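Local coordinates for protein phosphodiesterase (Candida albicans, PDB 6CPU) that is a mostly helical metalloprotein of the phosphodiesterase family, in the HD superfamily, and carries a zinc and a magnesium ion, at residues Leu89-Phe94 / Gln182-Tyr187; Arg175-Thr180 / Asn388-Ile393; Val231-Tyr235 / Leu256-Phe261; Ile29-Lys34 / Ile194-Leu199. The contacts are given in a common frame with arbitrary orientation. Residue numbers count along the deposited sequence, not the author numbering.

Contact 1: Leu89-Phe94 / Gln182-Tyr187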
# COMPACT_ATOMS: atom_id res chain seq x y z
N LEU A 89 -22.82 -6.80 5.66
CA LEU A 89 -21.68 -6.40 6.49
C LEU A 89 -20.35 -6.71 5.80
O LEU A 89 -19.44 -5.86 5.78
CB LEU A 89 -21.74 -7.12 7.85
CG LEU A 89 -20.58 -6.92 8.83
CD1 LEU A 89 -20.39 -5.44 9.12
CD2 LEU A 89 -20.83 -7.69 10.13
N LEU A 90 -20.27 -7.91 5.21
CA LEU A 90 -19.07 -8.32 4.48
C LEU A 90 -18.74 -7.35 3.33
O LEU A 90 -17.61 -6.90 3.20
CB LEU A 90 -19.25 -9.74 3.95
CG LEU A 90 -18.01 -10.50 3.46
CD1 LEU A 90 -18.22 -12.01 3.55
CD2 LEU A 90 -17.63 -10.12 2.04
N ILE A 91 -19.72 -7.05 2.49
CA ILE A 91 -19.54 -6.15 1.35
C ILE A 91 -19.19 -4.73 1.82
O ILE A 91 -18.25 -4.11 1.31
CB ILE A 91 -20.82 -6.14 0.47
CG1 ILE A 91 -21.02 -7.48 -0.25
CG2 ILE A 91 -20.80 -5.01 -0.55
CD1 ILE A 91 -19.82 -7.97 -1.05
N GLN A 92 -19.95 -4.21 2.78
CA GLN A 92 -19.72 -2.88 3.33
C GLN A 92 -18.29 -2.69 3.85
O GLN A 92 -17.68 -1.63 3.63
CB GLN A 92 -20.73 -2.63 4.45
CG GLN A 92 -20.87 -1.21 4.92
CD GLN A 92 -21.79 -1.08 6.13
OE1 GLN A 92 -21.85 -1.97 6.99
NE2 GLN A 92 -22.51 0.02 6.20
N PHE A 93 -17.77 -3.68 4.56
CA PHE A 93 -16.47 -3.58 5.22
C PHE A 93 -15.32 -3.93 4.29
O PHE A 93 -14.38 -3.15 4.15
CB PHE A 93 -16.38 -4.47 6.46
CG PHE A 93 -15.06 -4.34 7.18
CD1 PHE A 93 -14.79 -3.23 7.96
CD2 PHE A 93 -14.08 -5.31 7.05
CE1 PHE A 93 -13.58 -3.09 8.61
CE2 PHE A 93 -12.86 -5.18 7.69
CZ PHE A 93 -12.62 -4.07 8.49
N PHE A 94 -15.39 -5.10 3.68
CA PHE A 94 -14.26 -5.56 2.86
C PHE A 94 -14.20 -4.91 1.49
O PHE A 94 -13.15 -4.90 0.88
CB PHE A 94 -14.26 -7.08 2.72
CG PHE A 94 -14.06 -7.79 4.03
CD1 PHE A 94 -12.80 -7.92 4.58
CD2 PHE A 94 -15.15 -8.28 4.74
CE1 PHE A 94 -12.62 -8.57 5.80
CE2 PHE A 94 -14.98 -8.91 5.96
CZ PHE A 94 -13.72 -9.06 6.49
N GLN A 182 -17.66 -10.14 14.61
CA GLN A 182 -18.42 -10.60 13.46
C GLN A 182 -17.59 -10.44 12.17
O GLN A 182 -17.59 -11.33 11.32
CB GLN A 182 -19.74 -9.84 13.36
CG GLN A 182 -20.79 -10.46 12.44
CD GLN A 182 -21.30 -11.81 12.92
OE1 GLN A 182 -22.03 -12.49 12.20
NE2 GLN A 182 -20.92 -12.21 14.12
N LEU A 183 -16.89 -9.32 12.02
CA LEU A 183 -15.98 -9.15 10.87
C LEU A 183 -14.85 -10.17 10.87
O LEU A 183 -14.47 -10.65 9.81
CB LEU A 183 -15.38 -7.73 10.84
CG LEU A 183 -16.40 -6.65 10.51
CD1 LEU A 183 -15.77 -5.29 10.68
CD2 LEU A 183 -16.97 -6.79 9.10
N ILE A 184 -14.31 -10.49 12.05
CA ILE A 184 -13.27 -11.52 12.19
C ILE A 184 -13.82 -12.87 11.74
O ILE A 184 -13.14 -13.65 11.06
CB ILE A 184 -12.72 -11.59 13.64
CG1 ILE A 184 -11.90 -10.34 13.97
CG2 ILE A 184 -11.84 -12.82 13.84
CD1 ILE A 184 -11.51 -10.19 15.43
N TYR A 185 -15.07 -13.14 12.13
CA TYR A 185 -15.76 -14.37 11.76
C TYR A 185 -15.92 -14.49 10.24
O TYR A 185 -15.66 -15.53 9.66
CB TYR A 185 -17.12 -14.41 12.45
CG TYR A 185 -18.04 -15.47 11.90
CD1 TYR A 185 -19.13 -15.12 11.10
CD2 TYR A 185 -17.83 -16.81 12.17
CE1 TYR A 185 -19.98 -16.10 10.59
CE2 TYR A 185 -18.66 -17.79 11.67
CZ TYR A 185 -19.73 -17.43 10.88
OH TYR A 185 -20.56 -18.42 10.39
N LEU A 186 -16.32 -13.39 9.61
CA LEU A 186 -16.48 -13.35 8.16
C LEU A 186 -15.14 -13.44 7.44
O LEU A 186 -15.05 -14.07 6.40
CB LEU A 186 -17.25 -12.09 7.76
CG LEU A 186 -18.70 -11.99 8.23
CD1 LEU A 186 -19.28 -10.60 8.02
CD2 LEU A 186 -19.58 -13.02 7.54
N TYR A 187 -14.10 -12.84 8.01
CA TYR A 187 -12.75 -12.96 7.46
C TYR A 187 -12.32 -14.43 7.44
O TYR A 187 -11.87 -14.95 6.42
CB TYR A 187 -11.79 -12.12 8.28
CG TYR A 187 -10.34 -12.27 7.88
CD1 TYR A 187 -9.91 -11.91 6.60
CD2 TYR A 187 -9.39 -12.73 8.78
CE1 TYR A 187 -8.58 -12.04 6.24
CE2 TYR A 187 -8.07 -12.86 8.43
CZ TYR A 187 -7.67 -12.51 7.16
OH TYR A 187 -6.34 -12.64 6.81

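Contact 2: Arg175-Thr180 / Asn388-Ile393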
# COMPACT_ATOMS: atom_id res chain seq x y z
N ARG A 175 -16.14 1.21 15.88
CA ARG A 175 -16.73 -0.12 15.70
C ARG A 175 -16.91 -0.79 17.06
O ARG A 175 -16.02 -0.71 17.91
CB ARG A 175 -15.81 -0.92 14.76
CG ARG A 175 -16.44 -2.11 14.07
CD ARG A 175 -15.46 -2.85 13.16
NE ARG A 175 -14.16 -3.08 13.79
CZ ARG A 175 -12.98 -2.62 13.33
NH1 ARG A 175 -12.90 -1.90 12.21
NH2 ARG A 175 -11.87 -2.89 14.01
N SER A 176 -18.06 -1.42 17.32
CA SER A 176 -18.27 -2.10 18.62
C SER A 176 -17.48 -3.41 18.67
O SER A 176 -17.03 -3.91 17.65
CB SER A 176 -19.75 -2.41 18.87
OG SER A 176 -20.23 -3.35 17.94
N GLU A 177 -17.33 -3.97 19.87
CA GLU A 177 -16.64 -5.24 20.01
C GLU A 177 -17.40 -6.36 19.28
O GLU A 177 -16.78 -7.22 18.67
CB GLU A 177 -16.40 -5.58 21.49
CG GLU A 177 -15.18 -6.47 21.74
CD GLU A 177 -13.83 -5.74 21.63
OE1 GLU A 177 -13.76 -4.60 21.10
OE2 GLU A 177 -12.82 -6.32 22.09
N ILE A 178 -18.73 -6.31 19.32
CA ILE A 178 -19.59 -7.27 18.63
C ILE A 178 -19.42 -7.19 17.11
O ILE A 178 -19.36 -8.20 16.42
CB ILE A 178 -21.08 -7.05 18.97
CG1 ILE A 178 -21.37 -7.48 20.41
CG2 ILE A 178 -22.00 -7.81 18.01
CD1 ILE A 178 -22.68 -6.95 20.95
N ALA A 179 -19.37 -5.97 16.57
CA ALA A 179 -19.16 -5.82 15.14
C ALA A 179 -17.77 -6.33 14.76
O ALA A 179 -17.62 -6.98 13.74
CB ALA A 179 -19.35 -4.37 14.71
N THR A 180 -16.77 -6.03 15.59
CA THR A 180 -15.40 -6.47 15.35
C THR A 180 -15.28 -7.99 15.28
O THR A 180 -14.62 -8.53 14.39
CB THR A 180 -14.46 -5.88 16.42
OG1 THR A 180 -14.40 -4.45 16.26
CG2 THR A 180 -13.05 -6.45 16.33
N ASN A 388 -6.60 -0.31 12.69
CA ASN A 388 -7.99 -0.52 13.09
C ASN A 388 -8.85 -1.20 12.04
O ASN A 388 -9.81 -1.88 12.38
CB ASN A 388 -8.62 0.79 13.50
CG ASN A 388 -7.88 1.43 14.67
OD1 ASN A 388 -7.58 0.77 15.65
ND2 ASN A 388 -7.61 2.70 14.55
N LYS A 389 -8.51 -1.01 10.76
CA LYS A 389 -9.22 -1.70 9.70
C LYS A 389 -8.57 -3.04 9.37
O LYS A 389 -9.26 -4.05 9.30
CB LYS A 389 -9.33 -0.84 8.43
CG LYS A 389 -9.98 -1.55 7.25
CD LYS A 389 -10.24 -0.59 6.10
CE LYS A 389 -10.67 -1.32 4.82
NZ LYS A 389 -11.93 -2.07 4.99
N VAL A 390 -7.27 -3.04 9.11
CA VAL A 390 -6.60 -4.23 8.60
C VAL A 390 -6.17 -5.20 9.72
O VAL A 390 -6.70 -6.31 9.79
CB VAL A 390 -5.40 -3.87 7.70
CG1 VAL A 390 -4.70 -5.13 7.22
CG2 VAL A 390 -5.87 -3.06 6.51
N LEU A 391 -5.25 -4.79 10.58
CA LEU A 391 -4.64 -5.74 11.52
C LEU A 391 -5.58 -6.18 12.64
O LEU A 391 -5.54 -7.34 13.05
CB LEU A 391 -3.33 -5.19 12.10
CG LEU A 391 -2.18 -4.92 11.11
CD1 LEU A 391 -1.02 -4.26 11.82
CD2 LEU A 391 -1.73 -6.20 10.42
N ARG A 392 -6.44 -5.27 13.13
CA ARG A 392 -7.39 -5.62 14.20
C ARG A 392 -8.32 -6.77 13.79
O ARG A 392 -8.70 -7.59 14.62
CB ARG A 392 -8.22 -4.40 14.63
CG ARG A 392 -9.23 -4.65 15.75
CD ARG A 392 -8.53 -5.02 17.05
NE ARG A 392 -9.47 -5.46 18.08
CZ ARG A 392 -9.93 -6.71 18.24
NH1 ARG A 392 -9.60 -7.70 17.41
NH2 ARG A 392 -10.77 -6.95 19.25
N ILE A 393 -8.68 -6.79 12.51
CA ILE A 393 -9.53 -7.84 11.94
C ILE A 393 -8.72 -9.04 11.44
O ILE A 393 -9.06 -10.19 11.75
CB ILE A 393 -10.41 -7.27 10.79
CG1 ILE A 393 -11.25 -6.09 11.29
CG2 ILE A 393 -11.27 -8.36 10.14
CD1 ILE A 393 -12.05 -6.34 12.55
O HOH W 1 -10.86 -4.03 20.46

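Contact 3: Val231-Tyr235 / Leu256-Phe261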
# COMPACT_ATOMS: atom_id res chain seq x y z
N VAL A 231 1.28 -9.26 -4.87
CA VAL A 231 0.67 -10.00 -3.75
C VAL A 231 1.58 -11.17 -3.37
O VAL A 231 1.88 -11.38 -2.17
CB VAL A 231 -0.73 -10.52 -4.12
CG1 VAL A 231 -1.25 -11.54 -3.10
CG2 VAL A 231 -1.70 -9.35 -4.22
N TYR A 232 2.01 -11.92 -4.37
CA TYR A 232 2.87 -13.08 -4.08
C TYR A 232 4.22 -12.66 -3.51
O TYR A 232 4.74 -13.32 -2.63
CB TYR A 232 3.07 -13.96 -5.31
CG TYR A 232 3.60 -15.32 -4.92
CD1 TYR A 232 4.96 -15.62 -5.03
CD2 TYR A 232 2.74 -16.30 -4.42
CE1 TYR A 232 5.45 -16.88 -4.67
CE2 TYR A 232 3.22 -17.55 -4.07
CZ TYR A 232 4.57 -17.84 -4.19
OH TYR A 232 5.05 -19.09 -3.82
N CYS A 233 4.79 -11.57 -4.02
CA CYS A 233 6.01 -11.01 -3.45
C CYS A 233 5.88 -10.71 -1.96
O CYS A 233 6.78 -11.02 -1.18
CB CYS A 233 6.45 -9.75 -4.19
SG CYS A 233 7.00 -10.02 -5.90
N VAL A 234 4.76 -10.11 -1.56
CA VAL A 234 4.53 -9.85 -0.15
C VAL A 234 4.48 -11.17 0.63
O VAL A 234 5.07 -11.28 1.70
CB VAL A 234 3.22 -9.07 0.08
CG1 VAL A 234 2.95 -8.90 1.57
CG2 VAL A 234 3.30 -7.69 -0.57
N TYR A 235 3.80 -12.17 0.08
CA TYR A 235 3.72 -13.47 0.73
C TYR A 235 5.13 -14.05 0.96
O TYR A 235 5.44 -14.50 2.05
CB TYR A 235 2.84 -14.44 -0.07
CG TYR A 235 3.14 -15.89 0.22
CD1 TYR A 235 2.79 -16.46 1.44
CD2 TYR A 235 3.82 -16.68 -0.70
CE1 TYR A 235 3.09 -17.79 1.72
CE2 TYR A 235 4.11 -18.01 -0.43
CZ TYR A 235 3.75 -18.56 0.78
OH TYR A 235 4.06 -19.88 1.03
N LEU A 256 -2.27 -16.16 4.72
CA LEU A 256 -1.43 -15.01 4.39
C LEU A 256 -1.90 -14.30 3.13
O LEU A 256 -1.98 -13.07 3.11
CB LEU A 256 0.04 -15.40 4.23
CG LEU A 256 0.85 -15.54 5.50
CD1 LEU A 256 2.29 -15.90 5.16
CD2 LEU A 256 0.80 -14.27 6.35
N LEU A 257 -2.25 -15.05 2.10
CA LEU A 257 -2.79 -14.43 0.88
C LEU A 257 -4.08 -13.64 1.16
O LEU A 257 -4.25 -12.55 0.62
CB LEU A 257 -3.02 -15.46 -0.22
CG LEU A 257 -1.79 -16.10 -0.88
CD1 LEU A 257 -2.22 -17.06 -1.98
CD2 LEU A 257 -0.83 -15.07 -1.45
N ALA A 258 -4.99 -14.17 1.98
CA ALA A 258 -6.21 -13.43 2.30
C ALA A 258 -5.88 -12.06 2.91
O ALA A 258 -6.45 -11.03 2.54
CB ALA A 258 -7.11 -14.24 3.25
N PHE A 259 -4.98 -12.06 3.89
CA PHE A 259 -4.51 -10.85 4.53
C PHE A 259 -3.94 -9.86 3.51
O PHE A 259 -4.24 -8.67 3.54
CB PHE A 259 -3.48 -11.22 5.61
CG PHE A 259 -2.59 -10.09 6.05
CD1 PHE A 259 -3.11 -8.98 6.71
CD2 PHE A 259 -1.21 -10.15 5.84
CE1 PHE A 259 -2.28 -7.96 7.14
CE2 PHE A 259 -0.39 -9.13 6.27
CZ PHE A 259 -0.92 -8.03 6.92
N ILE A 260 -3.12 -10.37 2.59
CA ILE A 260 -2.47 -9.50 1.61
C ILE A 260 -3.47 -8.94 0.60
O ILE A 260 -3.32 -7.79 0.16
CB ILE A 260 -1.32 -10.23 0.90
CG1 ILE A 260 -0.25 -10.62 1.92
CG2 ILE A 260 -0.69 -9.35 -0.18
CD1 ILE A 260 0.58 -11.80 1.51
N PHE A 261 -4.48 -9.73 0.22
CA PHE A 261 -5.55 -9.21 -0.64
C PHE A 261 -6.27 -8.04 0.03
O PHE A 261 -6.58 -7.03 -0.61
CB PHE A 261 -6.56 -10.29 -1.01
CG PHE A 261 -6.26 -11.00 -2.29
CD1 PHE A 261 -5.32 -12.02 -2.33
CD2 PHE A 261 -6.96 -10.69 -3.45
CE1 PHE A 261 -5.05 -12.69 -3.51
CE2 PHE A 261 -6.69 -11.36 -4.63
CZ PHE A 261 -5.73 -12.35 -4.67

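Contact 4: Ile29-Lys34 / Ile194-Leu199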
# COMPACT_ATOMS: atom_id res chain seq x y z
N ILE A 29 -17.93 -12.56 -4.56
CA ILE A 29 -16.81 -12.03 -3.74
C ILE A 29 -15.48 -12.14 -4.49
O ILE A 29 -14.69 -11.20 -4.50
CB ILE A 29 -16.73 -12.74 -2.37
CG1 ILE A 29 -17.92 -12.31 -1.49
CG2 ILE A 29 -15.45 -12.38 -1.64
CD1 ILE A 29 -18.10 -13.18 -0.26
N CYS A 30 -15.25 -13.27 -5.16
CA CYS A 30 -14.00 -13.47 -5.89
C CYS A 30 -13.85 -12.47 -7.03
O CYS A 30 -12.76 -11.97 -7.28
CB CYS A 30 -13.88 -14.89 -6.41
SG CYS A 30 -13.62 -16.09 -5.09
N HIS A 31 -14.96 -12.18 -7.71
CA HIS A 31 -14.99 -11.15 -8.75
C HIS A 31 -14.56 -9.80 -8.17
O HIS A 31 -13.78 -9.07 -8.80
CB HIS A 31 -16.41 -11.08 -9.31
CG HIS A 31 -16.64 -9.98 -10.30
ND1 HIS A 31 -16.24 -10.06 -11.61
CD2 HIS A 31 -17.28 -8.80 -10.17
CE1 HIS A 31 -16.61 -8.97 -12.25
NE2 HIS A 31 -17.24 -8.18 -11.40
N LEU A 32 -15.07 -9.47 -6.97
CA LEU A 32 -14.74 -8.21 -6.32
C LEU A 32 -13.28 -8.15 -5.90
O LEU A 32 -12.66 -7.12 -6.09
CB LEU A 32 -15.65 -7.96 -5.11
CG LEU A 32 -17.12 -7.78 -5.42
CD1 LEU A 32 -17.86 -7.65 -4.11
CD2 LEU A 32 -17.38 -6.57 -6.31
N PHE A 33 -12.74 -9.24 -5.34
CA PHE A 33 -11.31 -9.25 -4.92
C PHE A 33 -10.37 -8.97 -6.09
O PHE A 33 -9.33 -8.34 -5.90
CB PHE A 33 -10.92 -10.58 -4.26
CG PHE A 33 -11.20 -10.65 -2.77
CD1 PHE A 33 -10.66 -9.71 -1.89
CD2 PHE A 33 -11.96 -11.69 -2.25
CE1 PHE A 33 -10.91 -9.80 -0.53
CE2 PHE A 33 -12.19 -11.78 -0.90
CZ PHE A 33 -11.67 -10.84 -0.03
N LYS A 34 -10.73 -9.44 -7.29
CA LYS A 34 -9.88 -9.30 -8.46
C LYS A 34 -9.84 -7.90 -9.05
O LYS A 34 -8.94 -7.58 -9.83
CB LYS A 34 -10.29 -10.31 -9.55
CG LYS A 34 -9.84 -11.72 -9.20
CD LYS A 34 -9.97 -12.69 -10.36
CE LYS A 34 -11.40 -13.12 -10.57
NZ LYS A 34 -11.44 -14.33 -11.46
N ILE A 194 -12.51 -19.63 0.30
CA ILE A 194 -11.87 -19.10 -0.91
C ILE A 194 -10.43 -19.55 -1.01
O ILE A 194 -9.70 -19.50 -0.02
CB ILE A 194 -11.93 -17.56 -0.95
CG1 ILE A 194 -13.39 -17.12 -1.02
CG2 ILE A 194 -11.12 -17.01 -2.13
CD1 ILE A 194 -13.62 -15.64 -0.90
N ASN A 195 -10.04 -20.01 -2.20
CA ASN A 195 -8.66 -20.39 -2.49
C ASN A 195 -7.96 -19.20 -3.15
O ASN A 195 -8.04 -19.01 -4.35
CB ASN A 195 -8.63 -21.63 -3.40
CG ASN A 195 -7.30 -22.36 -3.34
OD1 ASN A 195 -6.55 -22.23 -2.37
ND2 ASN A 195 -7.01 -23.14 -4.37
N PHE A 196 -7.30 -18.39 -2.34
CA PHE A 196 -6.81 -17.09 -2.81
C PHE A 196 -5.75 -17.16 -3.91
O PHE A 196 -5.71 -16.27 -4.78
CB PHE A 196 -6.38 -16.22 -1.63
CG PHE A 196 -7.54 -15.58 -0.92
CD1 PHE A 196 -8.02 -14.34 -1.32
CD2 PHE A 196 -8.20 -16.24 0.12
CE1 PHE A 196 -9.10 -13.76 -0.70
CE2 PHE A 196 -9.28 -15.66 0.74
CZ PHE A 196 -9.73 -14.41 0.34
N ILE A 197 -4.95 -18.22 -3.93
CA ILE A 197 -3.95 -18.40 -4.99
C ILE A 197 -4.60 -18.46 -6.37
O ILE A 197 -3.99 -18.03 -7.36
CB ILE A 197 -3.07 -19.66 -4.75
CG1 ILE A 197 -1.82 -19.64 -5.64
CG2 ILE A 197 -3.87 -20.94 -4.98
CD1 ILE A 197 -0.68 -18.80 -5.10
N GLU A 198 -5.83 -18.97 -6.45
CA GLU A 198 -6.55 -19.06 -7.72
C GLU A 198 -7.01 -17.71 -8.23
O GLU A 198 -7.41 -17.61 -9.38
CB GLU A 198 -7.76 -19.99 -7.60
CG GLU A 198 -7.40 -21.46 -7.51
CD GLU A 198 -8.61 -22.33 -7.24
OE1 GLU A 198 -9.69 -22.06 -7.81
OE2 GLU A 198 -8.49 -23.28 -6.44
N LEU A 199 -6.98 -16.68 -7.38
CA LEU A 199 -7.38 -15.34 -7.78
C LEU A 199 -6.23 -14.54 -8.40
O LEU A 199 -6.43 -13.41 -8.83
CB LEU A 199 -7.99 -14.58 -6.59
CG LEU A 199 -9.23 -15.21 -5.94
CD1 LEU A 199 -9.83 -14.31 -4.88
CD2 LEU A 199 -10.27 -15.55 -6.99
O HOH W 2 -10.17 -16.50 -11.04

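Contact 1: Leu89-Phe94 / Gln182-Tyr187
Two short helical segments, Leu-89 to Phe-94 at the end of helix 84-94 and Gln-182 to Tyr-187 within helix 177-193, cross almost at right angles: their N-to-C directions make 94° and their axes approach to 10.5 Å. The backbones come nearest at Leu-90 and Leu-186, whose CA atoms are 6.7 Å apart. With the axes this far apart, leucine and phenylalanine side chains fill the gap, and the contact is largely apolar. Leu-183 loses the most surface: its CD1 sits over the face of the Phe-93 ring, 3.6 Å from the ring centroid and 14° off the normal, a CH-pi contact, while its CD2 lies 3.6 Å from CG of Leu-89. One turn further on, Leu-186 places CD1 3.9 Å from CD2 of Leu-89 and 4.2 Å from CB of Leu-90. Phe-94 extends its ring along the second helix, bringing CZ to 3.8 Å from the carbonyl O of Leu-183, near the ring plane, and to 4.0 Å from CB of Tyr-187. Beyond the two segments, Phe-93 also makes a cation-pi contact with Lys-389, and Tyr-187 reaches helix 253-264. The arrangement is a near-orthogonal helix-helix crossing, joining the last helix before strand 100-103 of the parallel sheet to the helical body of the protein.

Contact 2: Arg175-Thr180 / Asn388-Ile393
Arg-175 reaches across to helix 377-394 with a side chain extended at chi1 and chi2 (both t) and bent at chi3 (p). Its guanidinium forks around one carbonyl: Arg-175 NH2 and NH1 donate to Asn-388 O at 2.8 and 3.1 Å. This oxygen lies in a wider pi-type turn at 388-391. Arg-175 NE turns back to Thr-180 OG1 (2.8 Å), which holds the guanidinium in place, and Ile-393 CD1 lies over one of its faces, 3.8 Å from Arg-175 NH2. Here the start of helix 177-193 meets the last turns of helix 377-394. Ser-176 is the N-cap of the former, its p rotamer letting OG accept from Ala-179 N at 3.1 Å. Arg-392, bent at chi2 (p), points the other way across the interface. Thr-180 CG2 rests on its guanidinium face, 3.7 Å from Arg-392 CZ, and Glu-177 OE2 forms a long salt bridge to Arg-392 NH2 (3.6 Å). Water 1 also joins this pair, donating to Glu-177 OE1 (3.0 Å) and accepting from Arg-392 NE (3.1 Å).

Contact 3: Val231-Tyr235 / Leu256-Phe261
Leu-256 opens the second segment with CB directed at helix 227-242; its CD1 meets the edge of the Tyr-235 ring, 3.8 Å from CD1 of that tyrosine. Leu-257 starts off sideways but bends its tip inward, so that CD2 lies 3.9 Å from Val-231 CG1 and 4.0 Å from Tyr-235 CB, between residues one helical turn apart. Ile-260 contributes most, losing more area than any other residue of the pair: CG2 touches Val-231 CG1 (3.7 Å), CG1 touches Val-234 CG1 (3.6 Å), and CD1 lies 3.5 Å from Tyr-235 N and 3.8 Å from its CB. Phe-261 ends the walk with CE1 4.0 Å from Val-231 CG1. The CA atoms pair Val-231 with Ile-260 (6.2 Å) and Tyr-235 with Leu-256 (6.5 Å); the segments cross obliquely, their N-to-C directions at 127° and axes 9.6 Å apart. Val-234 also packs on Phe-276, Val-280 and Leu-283 of helix 276-292, the helix that supplies the zinc ligand His-278. The whole is an oblique helix-helix crossing in the buried interior of the all-helical part of this phosphodiesterase, with the Val-234 side chain about 14 Å from the zinc ion.

Contact 4: Ile29-Lys34 / Ile194-Leu199
Leu-199 is the largest bump of this interface. At the end of the 3-10 segment 196-199 it projects into the side of helix 25-34, where Cys-30, Phe-33 and Lys-34 form a shallow hollow: CD2 lies 3.7 Å from Cys-30 CB, CD1 3.9 Å from Phe-33 CB, and the carbonyl O of Leu-199 is 3.8 Å from Lys-34 CG. Ile-194, the first residue to leave helical geometry after helix 177-193, is the second bump. Ile-194 CD1 fits between Ile-29 CG2 (3.8 Å) and the edge of the Phe-33 ring (4.1 Å from CE2), and Ile-194 CG2 lies 4.0 Å from Cys-30 SG. Phe-196 meets the face of Phe-33 with its ring edge in a T-shaped stack, centroids 5.2 Å apart and planes at 71°. At the exposed border, Lys-34 NZ donates to water 2 (2.5 Å), which donates a weak hydrogen bond to Glu-198 O (3.4 Å). Helix 253-264 borders the contact through Phe-261, against Leu-199 and Phe-196, and Asn-254 hydrogen-bonds to the backbone O of Ile-194 and N of Phe-196. Toward the sheet, His-31 and Leu-32 touch Leu-5 of strand 2-6, while Ile-29 and Leu-32 pack on helix 84-94.

How the contacts relate
Contacts 1 and 3 are buried and apolar, and contact 4 is mostly so, with a water-bridged lysine, Lys-34, at its exposed edge; contact 2, partly buried, relies instead on arginine hydrogen bonds and a salt bridge. Contacts 1 and 2 share helix 177-193, their centres about 9 Å apart, and Leu-183 CD1 of contact 1 touches Arg-175 CD of contact 2 at 3.5 Å. Contact 4 uses the loop following that helix and joins contact 3 through Phe-196 and Phe-261 (CD1 to CD1, 3.7 Å). Contact 3 is the most central, its centre about 12 Å from that of the chain against about 19 to 20 Å for the others. Contacts 2 and 4 do not touch.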